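Local coordinates for laccase (Botrytis aclada, PDB 3SQR), which oxidises phenolic compounds such as hydroquinones at the expense of molecular oxygen, using copper ions, and probably serves in breaking down lignin and detoxifying its products, at residues A[288-291]-A[292-295]. Residues are numbered along the deposited sequence; the frame is centred on the assembly and turned at random.
Sequences IAND and LVPI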
loop_
_atom_site.group_PDB
_atom_site.type_symbol
_atom_site.label_atom_id
_atom_site.label_comp_id
_atom_site.label_asym_id
_atom_site.label_seq_id
_atom_site.Cartn_x
_atom_site.Cartn_y
_atom_site.Cartn_z
ATOM N N ILE A 288 2.535 15.354 8.098
ATOM C CA ILE A 288 1.814 16.254 7.205
ATOM C C ILE A 288 0.880 15.615 6.203
ATOM O O ILE A 288 0.157 16.315 5.530
ATOM C CB ILE A 288 2.731 17.239 6.492
ATOM C CG1 ILE A 288 3.793 16.593 5.599
ATOM C CG2 ILE A 288 3.486 18.143 7.561
ATOM C CD1 ILE A 288 4.181 17.481 4.463
ATOM N N ALA A 289 0.901 14.284 6.084
ATOM C CA ALA A 289 -0.060 13.619 5.228
ATOM C C ALA A 289 -0.127 12.223 5.666
ATOM O O ALA A 289 0.841 11.657 6.191
ATOM C CB ALA A 289 0.351 13.675 3.744
ATOM N N ASN A 290 -1.303 11.651 5.449
ATOM C CA ASN A 290 -1.454 10.258 5.560
ATOM C C ASN A 290 -1.954 9.702 4.243
ATOM O O ASN A 290 -2.808 10.271 3.619
ATOM C CB ASN A 290 -2.302 9.854 6.765
ATOM C CG ASN A 290 -3.758 10.357 6.777
ATOM O OD1 ASN A 290 -4.403 10.724 5.748
ATOM N ND2 ASN A 290 -4.320 10.283 7.942
ATOM N N ASP A 291 -1.343 8.612 3.816
ATOM C CA ASP A 291 -1.585 8.137 2.476
ATOM C C ASP A 291 -1.575 9.298 1.481
ATOM O O ASP A 291 -0.577 9.977 1.435
ATOM C CB ASP A 291 -2.890 7.324 2.506
ATOM C CG ASP A 291 -2.795 6.122 3.460
ATOM O OD1 ASP A 291 -1.696 5.836 4.007
ATOM O OD2 ASP A 291 -3.846 5.439 3.655
ATOM N N LEU A 292 -2.626 9.502 0.650
ATOM C CA LEU A 292 -2.662 10.612 -0.313
ATOM C C LEU A 292 -3.574 11.751 0.125
ATOM O O LEU A 292 -4.090 12.499 -0.700
ATOM C CB LEU A 292 -3.007 10.135 -1.726
ATOM C CG LEU A 292 -1.927 9.269 -2.388
ATOM C CD1 LEU A 292 -2.581 8.284 -3.470
ATOM C CD2 LEU A 292 -0.910 10.126 -3.057
ATOM N N VAL A 293 -3.608 11.939 1.439
ATOM C CA VAL A 293 -4.433 13.021 2.037
ATOM C C VAL A 293 -3.593 13.844 3.000
ATOM O O VAL A 293 -3.173 13.377 4.077
ATOM C CB VAL A 293 -5.565 12.405 2.771
ATOM C CG1 VAL A 293 -6.485 13.470 3.444
ATOM C CG2 VAL A 293 -6.435 11.475 1.833
ATOM N N PRO A 294 -3.390 15.098 2.639
ATOM C CA PRO A 294 -2.736 16.018 3.535
ATOM C C PRO A 294 -3.536 16.243 4.814
ATOM O O PRO A 294 -4.751 16.330 4.791
ATOM C CB PRO A 294 -2.658 17.284 2.670
ATOM C CG PRO A 294 -2.625 16.808 1.314
ATOM C CD PRO A 294 -3.617 15.741 1.332
ATOM N N ILE A 295 -2.832 16.293 5.949
ATOM C CA ILE A 295 -3.478 16.434 7.240
ATOM C C ILE A 295 -2.938 17.686 7.917
ATOM O O ILE A 295 -1.909 18.195 7.558
ATOM C CB ILE A 295 -3.277 15.210 8.180
ATOM C CG1 ILE A 295 -1.813 14.966 8.505
ATOM C CG2 ILE A 295 -3.880 13.890 7.512
ATOM C CD1 ILE A 295 -1.576 13.965 9.702
#
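Asn290 and Val293 close a tight, buried beta hairpin, a local contact in which strand 285-290 turns back as strand 293-300 at the edge of a six-stranded sheet of the second cupredoxin-like domain. The two residues form a hydrogen-bonded antiparallel pair: Asn290 N reaches Val293 O at 2.9 Å, and Val293 N returns to Asn290 O, also at 2.9 Å. Both side chains rise from the same face and lie side by side. The branched valine suits the extended backbone here, and its CB comes within 3.6 Å of Asn290 O.

Between them Asp291 and Leu292 occupy the corners of a type II' beta turn, making this a two-residue beta hairpin. Asp291 takes the first corner with a positive phi of 44°, unusual for a residue with a side chain. Four partners grip its carboxylate: OD1 meets Arg499 in a salt bridge and the backbone N of Arg310, OD2 the backbone N of Asp500 and Val501. Arg310 belongs to neighbouring strand 310-316, whereas the other three link the tip to the third domain, near the copper ligands His126 and His466.

Farther along, Ala289 and Pro294 form a non-hydrogen-bonded pair, their CA atoms only 4.0 Å apart. Small Ala289 fits this close approach, and proline, lacking an N-H, suits a site where none is needed across the pair. Ile295 N then binds Ile288 O at 3.0 Å, nearly straight at 170° but from above the carbonyl plane. Ile288 and Ala289 together oppose the single residue Asp312 of strand 310-316, a classic beta bulge. With chi1 of 61° placing CG1 between its backbone N and carbonyl carbon, Ile295 lays CG1 3.7 Å from Ala289 N, while CG2 packs 3.6 Å from Asn290 CG.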